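Local coordinates for protein FprA (Mycobacterium tuberculosis, PDB 1LQT) that transfers electrons between NADPH and ferredoxin as an FAD-containing reductase and may supply P450 systems, at residues S94-A106 / I348-I360. Sequence-based numbering, arbitrary orientation. Where two conformers were deposited one is given.
Sequences SERYDAVIYAVGA and INGSPNEYVVGWI. With FAD (flavin-adenine dinucleotide), chain H.
Y102 and V356 pair in register where strands 99-102 and 354-356 run parallel, a worked example of how an edge strand brings a distant part of the chain to a cofactor. Donors alternate between the strands: V100 N to N353 O, Y355 N to V100 O, Y102 N to Y355 O, V357 N to Y102 O. The Y102 side chain can be followed outward. Its CB lies 3.5 Å from Y355 O and also meets V356 CG1 (3.9 Å). With CG anti to the carbonyl carbon (chi1 -73°), the ring presents its edge to Y355 O, 3.6 Å from CD1, and CD1 also meets I348 CD1 at 4.0 Å, the two side chains crossing at about a right angle. At the tip, OH donates to a water (2.7 Å), which in turn donates to E354 OE2, while S351 OG holds the other carboxylate oxygen, OE1. Before the ladder, N353 ND2 reaches D98 O at 3.2 Å from above the carbonyl plane. Beyond it, a second water joins G105 N, V357 O and I360 N to FAD O2P, and W359 N, at the start of a helix, binds that oxygen directly (2.8 Å). In the Rossmann-type FAD-binding sheet, strand 354-356 is outermost and strand 99-102 lies between it and strand 4-9; helix 370-391 packs over the face of I101 and Y355, helix 13-28 also touches I101 and, past the strand, V357, and helix 90-96 packs over V100 and Y102.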
loop_
_atom_site.group_PDB
_atom_site.type_symbol
_atom_site.label_atom_id
_atom_site.label_comp_id
_atom_site.label_asym_id
_atom_site.label_seq_id
_atom_site.Cartn_x
_atom_site.Cartn_y
_atom_site.Cartn_z
ATOM N N SER A 94 17.322 -6.007 -18.610
ATOM C CA SER A 94 16.753 -6.301 -19.914
ATOM C C SER A 94 17.745 -7.054 -20.823
ATOM O O SER A 94 17.314 -7.742 -21.714
ATOM C CB SER A 94 16.215 -5.056 -20.605
ATOM O OG SER A 94 17.283 -4.214 -20.930
ATOM N N GLU A 95 19.039 -6.969 -20.532
ATOM C CA GLU A 95 20.068 -7.720 -21.272
ATOM C C GLU A 95 20.187 -9.145 -20.738
ATOM O O GLU A 95 20.596 -10.044 -21.463
ATOM C CB GLU A 95 21.455 -7.088 -21.115
ATOM C CG GLU A 95 21.655 -5.692 -21.664
ATOM C CD GLU A 95 21.557 -5.537 -23.164
ATOM O OE1 GLU A 95 21.287 -6.542 -23.865
ATOM O OE2 GLU A 95 21.762 -4.359 -23.643
ATOM N N ARG A 96 19.866 -9.355 -19.467
ATOM C CA ARG A 96 20.081 -10.630 -18.836
ATOM C C ARG A 96 18.891 -11.553 -18.734
ATOM O O ARG A 96 19.035 -12.703 -18.325
ATOM C CB ARG A 96 20.644 -10.398 -17.447
ATOM C CG ARG A 96 22.052 -9.987 -17.476
ATOM C CD ARG A 96 22.506 -9.592 -16.141
ATOM N NE ARG A 96 23.914 -9.332 -16.147
ATOM C CZ ARG A 96 24.452 -8.211 -16.517
ATOM N NH1 ARG A 96 23.692 -7.189 -16.930
ATOM N NH2 ARG A 96 25.771 -8.136 -16.514
ATOM N N TYR A 97 17.710 -11.056 -19.066
ATOM C CA TYR A 97 16.499 -11.809 -18.980
ATOM C C TYR A 97 15.743 -11.681 -20.276
ATOM O O TYR A 97 15.875 -10.683 -20.982
ATOM C CB TYR A 97 15.655 -11.285 -17.799
ATOM C CG TYR A 97 16.238 -11.622 -16.448
ATOM C CD1 TYR A 97 17.150 -10.787 -15.826
ATOM C CD2 TYR A 97 15.908 -12.805 -15.819
ATOM C CE1 TYR A 97 17.684 -11.111 -14.616
ATOM C CE2 TYR A 97 16.442 -13.138 -14.592
ATOM C CZ TYR A 97 17.333 -12.302 -13.993
ATOM O OH TYR A 97 17.865 -12.589 -12.755
ATOM N N ASP A 98 14.961 -12.700 -20.601
ATOM C CA ASP A 98 14.076 -12.620 -21.759
ATOM C C ASP A 98 13.034 -11.529 -21.618
ATOM O O ASP A 98 12.696 -10.860 -22.591
ATOM C CB ASP A 98 13.424 -13.963 -22.033
ATOM C CG ASP A 98 14.435 -15.008 -22.461
ATOM O OD1 ASP A 98 14.703 -15.924 -21.652
ATOM O OD2 ASP A 98 14.970 -14.916 -23.572
ATOM N N ALA A 99 12.519 -11.362 -20.399
ATOM C CA ALA A 99 11.575 -10.284 -20.119
ATOM C C ALA A 99 11.704 -9.920 -18.656
ATOM O O ALA A 99 12.157 -10.716 -17.843
ATOM C CB ALA A 99 10.182 -10.708 -20.438
ATOM N N VAL A 100 11.281 -8.687 -18.348
ATOM C CA VAL A 100 11.345 -8.152 -17.005
ATOM C C VAL A 100 9.977 -7.564 -16.707
ATOM O O VAL A 100 9.435 -6.806 -17.491
ATOM C CB VAL A 100 12.418 -7.066 -16.874
ATOM C CG1 VAL A 100 12.577 -6.645 -15.424
ATOM C CG2 VAL A 100 13.783 -7.533 -17.455
ATOM N N ILE A 101 9.438 -7.924 -15.544
ATOM C CA ILE A 101 8.149 -7.404 -15.081
ATOM C C ILE A 101 8.391 -6.507 -13.880
ATOM O O ILE A 101 8.930 -6.952 -12.871
ATOM C CB ILE A 101 7.201 -8.524 -14.694
ATOM C CG1 ILE A 101 6.983 -9.523 -15.841
ATOM C CG2 ILE A 101 5.896 -7.947 -14.232
ATOM C CD1 ILE A 101 6.147 -10.683 -15.461
ATOM N N TYR A 102 7.996 -5.239 -13.998
ATOM C CA TYR A 102 8.059 -4.293 -12.900
ATOM C C TYR A 102 6.756 -4.340 -12.124
ATOM O O TYR A 102 5.695 -4.042 -12.654
ATOM C CB TYR A 102 8.373 -2.881 -13.435
ATOM C CG TYR A 102 9.806 -2.840 -13.861
ATOM C CD1 TYR A 102 10.192 -3.253 -15.126
ATOM C CD2 TYR A 102 10.812 -2.474 -12.981
ATOM C CE1 TYR A 102 11.513 -3.341 -15.473
ATOM C CE2 TYR A 102 12.138 -2.541 -13.329
ATOM C CZ TYR A 102 12.488 -2.992 -14.566
ATOM O OH TYR A 102 13.822 -3.097 -14.862
ATOM N N ALA A 103 6.877 -4.680 -10.840
ATOM C CA ALA A 103 5.778 -4.871 -9.917
ATOM C C ALA A 103 6.087 -4.073 -8.650
ATOM O O ALA A 103 5.964 -4.562 -7.526
ATOM C CB ALA A 103 5.593 -6.357 -9.623
ATOM N N VAL A 104 6.483 -2.813 -8.844
ATOM C CA VAL A 104 7.087 -2.027 -7.791
ATOM C C VAL A 104 6.087 -1.262 -6.936
ATOM O O VAL A 104 6.462 -0.602 -5.968
ATOM C CB VAL A 104 8.119 -1.034 -8.366
ATOM C CG1 VAL A 104 9.333 -1.755 -8.909
ATOM C CG2 VAL A 104 7.494 -0.072 -9.406
ATOM N N GLY A 105 4.814 -1.344 -7.280
ATOM C CA GLY A 105 3.803 -0.642 -6.490
ATOM C C GLY A 105 4.000 0.852 -6.517
ATOM O O GLY A 105 4.595 1.431 -7.443
ATOM N N ALA A 106 3.459 1.474 -5.479
ATOM C CA ALA A 106 3.421 2.916 -5.332
ATOM C C ALA A 106 4.116 3.225 -4.018
ATOM O O ALA A 106 3.551 3.041 -2.930
ATOM C CB ALA A 106 1.959 3.408 -5.342
ATOM N N ILE A 348 5.402 -2.103 -21.274
ATOM C CA ILE A 348 5.887 -0.727 -21.086
ATOM C C ILE A 348 6.201 0.014 -22.401
ATOM O O ILE A 348 6.732 -0.591 -23.328
ATOM C CB ILE A 348 7.152 -0.719 -20.210
ATOM C CG1 ILE A 348 6.850 -1.266 -18.803
ATOM C CG2 ILE A 348 7.719 0.667 -20.171
ATOM C CD1 ILE A 348 8.052 -1.279 -17.872
ATOM N N ASN A 349 5.964 1.338 -22.433
ATOM C CA ASN A 349 6.114 2.138 -23.651
ATOM C C ASN A 349 7.441 2.017 -24.122
ATOM O O ASN A 349 8.367 2.225 -23.326
ATOM C CB ASN A 349 5.995 3.646 -23.360
ATOM C CG ASN A 349 5.992 4.465 -24.657
ATOM O OD1 ASN A 349 6.924 5.235 -24.978
ATOM N ND2 ASN A 349 4.965 4.243 -25.438
ATOM N N GLY A 350 7.620 1.794 -25.422
ATOM C CA GLY A 350 8.920 1.843 -26.011
ATOM C C GLY A 350 9.785 0.621 -25.824
ATOM O O GLY A 350 10.881 0.586 -26.341
ATOM N N SER A 351 9.331 -0.366 -25.051
ATOM C CA SER A 351 10.127 -1.536 -24.737
ATOM C C SER A 351 9.580 -2.783 -25.421
ATOM O O SER A 351 8.399 -2.994 -25.476
ATOM C CB SER A 351 10.093 -1.776 -23.220
ATOM O OG SER A 351 10.843 -2.925 -22.932
ATOM N N PRO A 352 10.459 -3.641 -25.917
ATOM C CA PRO A 352 10.017 -4.920 -26.466
ATOM C C PRO A 352 9.894 -6.017 -25.417
ATOM O O PRO A 352 9.311 -7.059 -25.723
ATOM C CB PRO A 352 11.164 -5.301 -27.383
ATOM C CG PRO A 352 12.348 -4.732 -26.754
ATOM C CD PRO A 352 11.906 -3.429 -26.053
ATOM N N ASN A 353 10.433 -5.814 -24.204
ATOM C CA ASN A 353 10.486 -6.949 -23.278
ATOM C C ASN A 353 10.356 -6.579 -21.796
ATOM O O ASN A 353 10.668 -7.399 -20.952
ATOM C CB ASN A 353 11.746 -7.807 -23.491
ATOM C CG ASN A 353 12.971 -7.166 -22.998
ATOM O OD1 ASN A 353 13.050 -5.927 -22.971
ATOM N ND2 ASN A 353 13.979 -7.979 -22.592
ATOM N N GLU A 354 9.890 -5.363 -21.508
ATOM C CA GLU A 354 9.666 -4.933 -20.129
ATOM C C GLU A 354 8.183 -4.656 -19.965
ATOM O O GLU A 354 7.551 -4.068 -20.836
ATOM C CB GLU A 354 10.510 -3.715 -19.817
ATOM C CG GLU A 354 12.001 -3.949 -19.989
ATOM C CD GLU A 354 12.770 -2.656 -20.126
ATOM O OE1 GLU A 354 12.532 -1.933 -21.119
ATOM O OE2 GLU A 354 13.601 -2.333 -19.262
ATOM N N TYR A 355 7.667 -5.013 -18.788
ATOM C CA TYR A 355 6.260 -5.032 -18.506
ATOM C C TYR A 355 6.016 -4.454 -17.132
ATOM O O TYR A 355 6.936 -4.300 -16.330
ATOM C CB TYR A 355 5.730 -6.481 -18.571
ATOM C CG TYR A 355 5.895 -7.077 -19.949
ATOM C CD1 TYR A 355 7.099 -7.640 -20.347
ATOM C CD2 TYR A 355 4.848 -7.042 -20.857
ATOM C CE1 TYR A 355 7.263 -8.130 -21.628
ATOM C CE2 TYR A 355 5.022 -7.517 -22.153
ATOM C CZ TYR A 355 6.226 -8.063 -22.525
ATOM O OH TYR A 355 6.389 -8.538 -23.811
ATOM N N VAL A 356 4.757 -4.182 -16.849
ATOM C CA VAL A 356 4.305 -3.738 -15.543
ATOM C C VAL A 356 3.060 -4.502 -15.131
ATOM O O VAL A 356 2.252 -4.893 -15.959
ATOM C CB VAL A 356 4.012 -2.220 -15.511
ATOM C CG1 VAL A 356 5.296 -1.431 -15.438
ATOM C CG2 VAL A 356 3.158 -1.766 -16.690
ATOM N N VAL A 357 2.911 -4.684 -13.820
ATOM C CA VAL A 357 1.727 -5.228 -13.191
ATOM C C VAL A 357 1.477 -4.445 -11.913
ATOM O O VAL A 357 2.370 -3.813 -11.372
ATOM C CB VAL A 357 1.851 -6.746 -12.858
ATOM C CG1 VAL A 357 1.967 -7.561 -14.161
ATOM C CG2 VAL A 357 3.031 -6.984 -11.951
ATOM N N GLY A 358 0.261 -4.547 -11.410
ATOM C CA GLY A 358 -0.057 -4.005 -10.103
ATOM C C GLY A 358 -0.262 -2.510 -10.114
ATOM O O GLY A 358 -0.564 -1.888 -11.130
ATOM N N TRP A 359 -0.093 -1.925 -8.939
ATOM C CA TRP A 359 -0.319 -0.497 -8.767
ATOM C C TRP A 359 0.561 0.405 -9.623
ATOM O O TRP A 359 0.130 1.494 -9.946
ATOM C CB TRP A 359 -0.218 -0.155 -7.279
ATOM C CG TRP A 359 -1.415 -0.594 -6.497
ATOM C CD1 TRP A 359 -2.433 -1.382 -6.917
ATOM C CD2 TRP A 359 -1.745 -0.182 -5.177
ATOM N NE1 TRP A 359 -3.388 -1.489 -5.937
ATOM C CE2 TRP A 359 -2.997 -0.734 -4.867
ATOM C CE3 TRP A 359 -1.124 0.646 -4.232
ATOM C CZ2 TRP A 359 -3.635 -0.480 -3.673
ATOM C CZ3 TRP A 359 -1.793 0.909 -3.032
ATOM C CH2 TRP A 359 -3.029 0.344 -2.785
ATOM N N ILE A 360 1.766 -0.017 -9.991
ATOM C CA ILE A 360 2.564 0.816 -10.852
ATOM C C ILE A 360 1.985 0.884 -12.281
ATOM O O ILE A 360 2.263 1.824 -13.010
ATOM C CB ILE A 360 4.053 0.366 -10.857
ATOM C CG1 ILE A 360 4.950 1.500 -11.406
ATOM C CG2 ILE A 360 4.269 -0.914 -11.648
ATOM C CD1 ILE A 360 4.976 2.802 -10.592
HETATM P PA FAD H . 3.082 -3.685 -3.427
HETATM O O1A FAD H . 3.323 -2.305 -2.964
HETATM O O2A FAD H . 2.325 -4.634 -2.573
HETATM O O5B FAD H . 4.492 -4.377 -3.733
HETATM C C5B FAD H . 5.525 -3.634 -4.392
HETATM C C4B FAD H . 6.842 -4.303 -4.017
HETATM O O4B FAD H . 7.842 -3.772 -4.884
HETATM C C3B FAD H . 7.300 -4.021 -2.581
HETATM O O3B FAD H . 7.701 -5.193 -1.909
HETATM C C2B FAD H . 8.426 -3.041 -2.778
HETATM O O2B FAD H . 9.384 -2.991 -1.746
HETATM C C1B FAD H . 9.002 -3.502 -4.123
HETATM N N9A FAD H . 9.786 -2.497 -4.829
HETATM C C8A FAD H . 9.419 -1.200 -5.063
HETATM N N7A FAD H . 10.342 -0.538 -5.750
HETATM C C5A FAD H . 11.366 -1.448 -5.934
HETATM C C6A FAD H . 12.603 -1.329 -6.570
HETATM N N6A FAD H . 13.016 -0.234 -7.191
HETATM N N1A FAD H . 13.394 -2.437 -6.588
HETATM C C2A FAD H . 12.955 -3.585 -6.004
HETATM N N3A FAD H . 11.782 -3.768 -5.384
HETATM C C4A FAD H . 11.022 -2.668 -5.375
HETATM N N1 FAD H . -5.880 -4.967 0.176
HETATM C C2 FAD H . -6.693 -5.925 0.705
HETATM O O2 FAD H . -7.173 -6.797 0.007
HETATM N N3 FAD H . -6.990 -5.876 2.057
HETATM C C4 FAD H . -6.451 -4.973 2.926
HETATM O O4 FAD H . -6.730 -5.008 4.146
HETATM C C4X FAD H . -5.576 -4.024 2.385
HETATM N N5 FAD H . -4.970 -3.091 3.197
HETATM C C5X FAD H . -4.146 -2.143 2.646
HETATM C C6 FAD H . -3.562 -1.193 3.447
HETATM C C7 FAD H . -2.786 -0.171 2.931
HETATM C C7M FAD H . -2.151 0.838 3.849
HETATM C C8 FAD H . -2.569 -0.138 1.548
HETATM C C8M FAD H . -1.753 0.963 0.928
HETATM C C9 FAD H . -3.135 -1.108 0.723
HETATM C C9A FAD H . -3.926 -2.118 1.253
HETATM N N10 FAD H . -4.523 -3.088 0.442
HETATM C C10 FAD H . -5.323 -4.051 1.003
HETATM C "C1'" FAD H . -4.277 -3.142 -1.029
HETATM C "C2'" FAD H . -3.047 -3.987 -1.358
HETATM O "O2'" FAD H . -2.009 -3.607 -0.489
HETATM C "C3'" FAD H . -2.633 -3.749 -2.823
HETATM O "O3'" FAD H . -3.666 -4.159 -3.713
HETATM C "C4'" FAD H . -1.420 -4.550 -3.297
HETATM O "O4'" FAD H . -0.466 -4.721 -2.254
HETATM C "C5'" FAD H . -0.764 -3.866 -4.497
HETATM O "O5'" FAD H . 0.209 -4.804 -4.975
HETATM P P FAD H . 1.491 -4.415 -5.824
HETATM O O1P FAD H . 2.151 -5.714 -6.087
HETATM O O2P FAD H . 1.177 -3.542 -6.995
HETATM O O3P FAD H . 2.387 -3.509 -4.881
HETATM O O HOH W 1 14.354 -3.966 -17.314
HETATM O O HOH W 2 2.957 -2.676 -8.950
#